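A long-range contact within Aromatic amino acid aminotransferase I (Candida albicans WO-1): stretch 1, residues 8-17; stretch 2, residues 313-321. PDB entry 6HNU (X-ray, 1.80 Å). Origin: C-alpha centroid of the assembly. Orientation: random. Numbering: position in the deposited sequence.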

ATOM      1  N   GLN B   8      -7.764  27.134 -16.360  1.00 30.48           N
ATOM      2  CA  GLN B   8      -7.720  25.652 -16.362  1.00 30.57           C
ATOM      3  C   GLN B   8      -6.300  25.208 -16.745  1.00 29.78           C
ATOM      4  O   GLN B   8      -5.645  25.918 -17.561  1.00 24.53           O
ATOM      5  CB  GLN B   8      -8.722  25.055 -17.349  1.00 31.31           C
ATOM      6  CG  GLN B   8     -10.177  25.366 -17.018  1.00 29.85           C
ATOM      7  CD  GLN B   8     -10.643  24.645 -15.783  1.00 30.31           C
ATOM      8  OE1 GLN B   8     -10.928  25.259 -14.755  1.00 34.59           O
ATOM      9  NE2 GLN B   8     -10.747  23.332 -15.882  1.00 29.47           N
ATOM     10  N   ALA B   9      -5.880  24.060 -16.207  1.00 27.14           N
ATOM     11  CA  ALA B   9      -4.639  23.342 -16.587  1.00 28.78           C
ATOM     12  C   ALA B   9      -4.732  22.925 -18.057  1.00 29.24           C
ATOM     13  O   ALA B   9      -5.850  22.763 -18.573  1.00 25.41           O
ATOM     14  CB  ALA B   9      -4.432  22.131 -15.706  1.00 28.66           C
ATOM     15  N   LYS B  10      -3.588  22.732 -18.701  1.00 28.85           N
ATOM     16  CA  LYS B  10      -3.532  22.114 -20.040  1.00 28.55           C
ATOM     17  C   LYS B  10      -4.102  20.714 -19.937  1.00 28.09           C
ATOM     18  O   LYS B  10      -4.037  20.108 -18.861  1.00 23.63           O
ATOM     19  CB  LYS B  10      -2.112  22.073 -20.591  1.00 30.19           C
ATOM     20  CG  LYS B  10      -1.584  23.444 -21.006  1.00 36.85           C
ATOM     21  CD  LYS B  10      -0.372  23.364 -21.915  1.00 42.85           C
ATOM     22  CE  LYS B  10       0.067  24.720 -22.429  1.00 47.08           C
ATOM     23  NZ  LYS B  10      -0.978  25.351 -23.268  1.00 49.98           N
ATOM     24  N   ASP B  11      -4.674  20.252 -21.038  1.00 26.79           N
ATOM     25  CA  ASP B  11      -5.068  18.839 -21.222  1.00 26.47           C
ATOM     26  C   ASP B  11      -3.792  18.030 -21.432  1.00 24.71           C
ATOM     27  O   ASP B  11      -3.160  18.175 -22.489  1.00 23.76           O
ATOM     28  CB  ASP B  11      -6.021  18.687 -22.409  1.00 27.44           C
ATOM     29  CG  ASP B  11      -6.577  17.284 -22.483  1.00 31.42           C
ATOM     30  OD1 ASP B  11      -5.831  16.339 -22.167  1.00 27.52           O
ATOM     31  OD2 ASP B  11      -7.755  17.157 -22.849  1.00 39.40           O
ATOM     32  N   LEU B  12      -3.417  17.195 -20.467  1.00 26.46           N
ATOM     33  CA  LEU B  12      -2.172  16.401 -20.577  1.00 25.66           C
ATOM     34  C   LEU B  12      -2.517  14.917 -20.643  1.00 26.49           C
ATOM     35  O   LEU B  12      -1.638  14.076 -20.358  1.00 23.97           O
ATOM     36  CB  LEU B  12      -1.268  16.751 -19.388  1.00 24.85           C
ATOM     37  CG  LEU B  12      -0.813  18.211 -19.326  1.00 25.19           C
ATOM     38  CD1 LEU B  12       0.091  18.458 -18.120  1.00 26.21           C
ATOM     39  CD2 LEU B  12      -0.083  18.621 -20.592  1.00 25.25           C
ATOM     40  N   THR B  13      -3.745  14.564 -21.022  1.00 26.88           N
ATOM     41  CA  THR B  13      -4.139  13.131 -20.993  1.00 26.04           C
ATOM     42  C   THR B  13      -3.299  12.390 -22.044  1.00 24.85           C
ATOM     43  O   THR B  13      -3.017  11.221 -21.828  1.00 23.62           O
ATOM     44  CB  THR B  13      -5.663  12.942 -21.029  1.00 27.13           C
ATOM     45  OG1 THR B  13      -6.116  13.581 -22.204  1.00 27.60           O
ATOM     46  CG2 THR B  13      -6.377  13.495 -19.809  1.00 28.58           C
ATOM     47  N   HIS B  14      -2.733  13.070 -23.044  1.00 23.43           N
ATOM     48  CA  HIS B  14      -1.806  12.439 -24.021  1.00 23.16           C
ATOM     49  C   HIS B  14      -0.498  11.972 -23.338  1.00 22.66           C
ATOM     50  O   HIS B  14       0.263  11.183 -23.937  1.00 22.08           O
ATOM     51  CB  HIS B  14      -1.555  13.391 -25.212  1.00 24.07           C
ATOM     52  CG  HIS B  14      -0.864  14.663 -24.831  1.00 23.43           C
ATOM     53  ND1 HIS B  14      -1.532  15.722 -24.260  1.00 22.83           N
ATOM     54  CD2 HIS B  14       0.424  15.036 -24.912  1.00 23.79           C
ATOM     55  CE1 HIS B  14      -0.685  16.711 -24.040  1.00 24.21           C
ATOM     56  NE2 HIS B  14       0.525  16.306 -24.410  1.00 24.23           N
ATOM     57  N   LEU B  15      -0.206  12.379 -22.106  1.00 23.07           N
ATOM     58  CA  LEU B  15       1.055  11.930 -21.445  1.00 22.20           C
ATOM     59  C   LEU B  15       0.802  10.682 -20.589  1.00 21.64           C
ATOM     60  O   LEU B  15       1.791  10.052 -20.130  1.00 19.40           O
ATOM     61  CB  LEU B  15       1.628  13.097 -20.636  1.00 21.61           C
ATOM     62  CG  LEU B  15       2.078  14.273 -21.500  1.00 23.47           C
ATOM     63  CD1 LEU B  15       2.699  15.353 -20.628  1.00 22.10           C
ATOM     64  CD2 LEU B  15       3.041  13.805 -22.596  1.00 23.50           C
ATOM     65  N   LEU B  16      -0.470  10.309 -20.381  1.00 20.56           N
ATOM     66  CA  LEU B  16      -0.793   9.016 -19.722  1.00 20.47           C
ATOM     67  C   LEU B  16      -0.283   7.867 -20.593  1.00 21.90           C
ATOM     68  O   LEU B  16      -0.339   7.981 -21.828  1.00 22.54           O
ATOM     69  CB  LEU B  16      -2.301   8.886 -19.524  1.00 20.16           C
ATOM     70  CG  LEU B  16      -2.940   9.872 -18.565  1.00 18.82           C
ATOM     71  CD1 LEU B  16      -4.444   9.858 -18.738  1.00 21.08           C
ATOM     72  CD2 LEU B  16      -2.566   9.581 -17.094  1.00 19.54           C
ATOM     73  N   SER B  17       0.195   6.800 -19.964  1.00 21.13           N
ATOM     74  CA  SER B  17       0.456   5.497 -20.607  1.00 21.70           C
ATOM     75  C   SER B  17      -0.874   4.968 -21.189  1.00 22.88           C
ATOM     76  O   SER B  17      -1.971   5.252 -20.604  1.00 20.20           O
ATOM     77  CB  SER B  17       1.065   4.538 -19.633  1.00 23.71           C
ATOM     78  OG  SER B  17       0.075   3.933 -18.828  1.00 23.55           O
ATOM     79  N   GLY B 313      -1.946  17.383  -7.927  1.00 17.39           N
ATOM     80  CA  GLY B 313      -1.904  17.511  -9.382  1.00 16.69           C
ATOM     81  C   GLY B 313      -3.277  17.774  -9.970  1.00 16.70           C
ATOM     82  O   GLY B 313      -4.254  18.030  -9.237  1.00 15.89           O
ATOM     83  N   GLN B 314      -3.337  17.796 -11.298  1.00 17.06           N
ATOM     84  CA  GLN B 314      -4.600  18.203 -11.946  1.00 18.44           C
ATOM     85  C   GLN B 314      -5.593  17.045 -11.811  1.00 19.09           C
ATOM     86  O   GLN B 314      -5.175  15.879 -11.754  1.00 18.87           O
ATOM     87  CB  GLN B 314      -4.388  18.731 -13.355  1.00 19.20           C
ATOM     88  CG  GLN B 314      -3.851  17.757 -14.358  1.00 19.59           C
ATOM     89  CD  GLN B 314      -4.063  18.346 -15.737  1.00 23.31           C
ATOM     90  OE1 GLN B 314      -5.198  18.431 -16.211  1.00 24.16           O
ATOM     91  NE2 GLN B 314      -2.999  18.845 -16.357  1.00 21.95           N
ATOM     92  N   LYS B 315      -6.867  17.397 -11.713  1.00 19.49           N
ATOM     93  CA  LYS B 315      -7.991  16.464 -11.434  1.00 23.09           C
ATOM     94  C   LYS B 315      -7.913  15.253 -12.347  1.00 20.05           C
ATOM     95  O   LYS B 315      -7.995  14.141 -11.840  1.00 18.97           O
ATOM     96  CB  LYS B 315      -9.331  17.162 -11.661  1.00 27.35           C
ATOM     97  CG  LYS B 315     -10.386  16.873 -10.621  1.00 38.87           C
ATOM     98  CD  LYS B 315     -10.328  17.879  -9.496  1.00 46.67           C
ATOM     99  CE  LYS B 315     -11.114  19.140  -9.796  1.00 45.07           C
ATOM    100  NZ  LYS B 315     -11.068  20.068  -8.646  1.00 47.36           N
ATOM    101  N   ASP B 316      -7.850  15.465 -13.656  1.00 19.40           N
ATOM    102  CA  ASP B 316      -7.937  14.355 -14.619  1.00 22.06           C
ATOM    103  C   ASP B 316      -6.735  13.406 -14.540  1.00 21.87           C
ATOM    104  O   ASP B 316      -6.940  12.226 -14.882  1.00 20.79           O
ATOM    105  CB  ASP B 316      -8.127  14.837 -16.045  1.00 24.73           C
ATOM    106  CG  ASP B 316      -9.460  15.525 -16.258  1.00 28.50           C
ATOM    107  OD1 ASP B 316     -10.400  15.286 -15.444  1.00 29.80           O
ATOM    108  OD2 ASP B 316      -9.505  16.349 -17.164  1.00 31.73           O
ATOM    109  N   LEU B 317      -5.555  13.833 -14.104  1.00 20.88           N
ATOM    110  CA  LEU B 317      -4.426  12.874 -13.935  1.00 21.30           C
ATOM    111  C   LEU B 317      -4.600  12.133 -12.609  1.00 17.89           C
ATOM    112  O   LEU B 317      -4.416  10.911 -12.598  1.00 18.70           O
ATOM    113  CB  LEU B 317      -3.070  13.600 -14.028  1.00 22.26           C
ATOM    114  CG  LEU B 317      -2.804  14.393 -15.308  1.00 23.04           C
ATOM    115  CD1 LEU B 317      -1.408  15.029 -15.286  1.00 23.44           C
ATOM    116  CD2 LEU B 317      -2.976  13.552 -16.568  1.00 24.41           C
ATOM    117  N   LEU B 318      -5.004  12.820 -11.540  1.00 17.11           N
ATOM    118  CA  LEU B 318      -5.233  12.230 -10.203  1.00 17.82           C
ATOM    119  C   LEU B 318      -6.302  11.137 -10.314  1.00 18.39           C
ATOM    120  O   LEU B 318      -6.158  10.124  -9.628  1.00 16.92           O
ATOM    121  CB  LEU B 318      -5.641  13.287  -9.167  1.00 18.07           C
ATOM    122  CG  LEU B 318      -4.539  14.212  -8.672  1.00 22.55           C
ATOM    123  CD1 LEU B 318      -4.930  14.918  -7.389  1.00 24.13           C
ATOM    124  CD2 LEU B 318      -3.275  13.478  -8.464  1.00 25.09           C
ATOM    125  N   GLU B 319      -7.301  11.302 -11.189  1.00 19.53           N
ATOM    126  CA  GLU B 319      -8.368  10.298 -11.376  1.00 20.78           C
ATOM    127  C   GLU B 319      -7.766   8.966 -11.848  1.00 19.78           C
ATOM    128  O   GLU B 319      -8.239   7.935 -11.374  1.00 18.58           O
ATOM    129  CB  GLU B 319      -9.464  10.846 -12.295  1.00 20.98           C
ATOM    130  CG  GLU B 319     -10.623   9.876 -12.458  1.00 21.86           C
ATOM    131  CD  GLU B 319     -10.393   8.858 -13.554  1.00 22.07           C
ATOM    132  OE1 GLU B 319      -9.494   9.117 -14.389  1.00 21.92           O
ATOM    133  OE2 GLU B 319     -11.059   7.773 -13.529  1.00 22.67           O
ATOM    134  N   ARG B 320      -6.754   8.974 -12.723  1.00 19.12           N
ATOM    135  CA  ARG B 320      -6.057   7.751 -13.172  1.00 17.49           C
ATOM    136  C   ARG B 320      -5.264   7.111 -12.013  1.00 18.41           C
ATOM    137  O   ARG B 320      -5.227   5.870 -11.937  1.00 16.20           O
ATOM    138  CB  ARG B 320      -5.153   8.040 -14.369  1.00 17.80           C
ATOM    139  CG  ARG B 320      -5.914   8.440 -15.621  1.00 19.16           C
ATOM    140  CD  ARG B 320      -6.661   7.285 -16.269  1.00 20.32           C
ATOM    141  NE  ARG B 320      -8.039   7.133 -15.798  1.00 21.05           N
ATOM    142  CZ  ARG B 320      -8.861   6.146 -16.150  1.00 21.30           C
ATOM    143  NH1 ARG B 320     -10.107   6.161 -15.704  1.00 21.30           N
ATOM    144  NH2 ARG B 320      -8.464   5.173 -16.965  1.00 22.03           N
ATOM    145  N   TYR B 321      -4.621   7.897 -11.165  1.00 19.28           N
ATOM    146  CA  TYR B 321      -4.033   7.347  -9.922  1.00 18.75           C
ATOM    147  C   TYR B 321      -5.119   6.650  -9.081  1.00 21.36           C
ATOM    148  O   TYR B 321      -4.825   5.607  -8.509  1.00 18.29           O
ATOM    149  CB  TYR B 321      -3.379   8.425  -9.070  1.00 18.28           C
ATOM    150  CG  TYR B 321      -2.008   8.876  -9.488  1.00 17.09           C
ATOM    151  CD1 TYR B 321      -1.845   9.894 -10.425  1.00 17.17           C
ATOM    152  CD2 TYR B 321      -0.883   8.419  -8.833  1.00 16.53           C
ATOM    153  CE1 TYR B 321      -0.588  10.398 -10.740  1.00 16.23           C
ATOM    154  CE2 TYR B 321       0.386   8.892  -9.157  1.00 17.26           C
ATOM    155  CZ  TYR B 321       0.535   9.895 -10.101  1.00 17.51           C
ATOM    156  OH  TYR B 321       1.771  10.416 -10.386  1.00 17.05           O
TER
HETATM  157  O   HOH W   1      -7.088  20.477 -17.701  1.00 29.56           O
HETATM  158  O   HOH W   2      -5.280  16.604 -18.384  1.00 24.89           O

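Irregular segments near a chain terminus often gain a fixed course by packing against a helix that belongs to a distant part of the sequence, and this contact, whose touching residues lie at least 301 positions apart, illustrates how. Stretch 1 runs extended from Q8 to D11, turns at L12 and tightens into a 3-10 segment at 13-15, and opens again towards S17, which caps a following helix. The short turn is held by L15 N to L12 O at 2.8 Å and L16 N to T13 O at 3.1 Å. Stretch 2 leaves a strand at Q314, the N-cap residue, and becomes helical from K315 onward. The backbones stay well apart: the CA atoms of A9 and Q314 are 6.9 Å apart, those of T13 and L317 7.1 Å, and side chains, together with the carbonyls of K10 and L12, occupy the space between.

Q314 supplies the polar link. Its NE2 donates to K10 O at 3.0 Å with an angle of 159°, the one direct hydrogen bond across the contact. The side-chain amide thus serves a loop carbonyl. The other end of that amide works through solvent: water 2 donates to Q314 OE1 at 2.8 Å and accepts from L12 N at 2.9 Å, bridging the stretches. The amide is flanked by carbon, with A9 CB and L12 CD1 each 3.6 Å from Q314 NE2.

Apolar packing begins at L12, whose CB is 4.5 Å from L317 CD1, and is continued by L16. L16 CD2 meets L317 CD2 at 4.0 Å, while L16 CD1 lies 3.7 Å from R320 CG, so the one leucine side chain packs against residues three apart, one turn along the helix. R320 meets L16 through its aliphatic portion, while its guanidinium is engaged with E319: R320 NE to E319 OE1 at 2.8 Å, a salt bridge, and R320 NH1 to E319 OE2 at 2.9 Å.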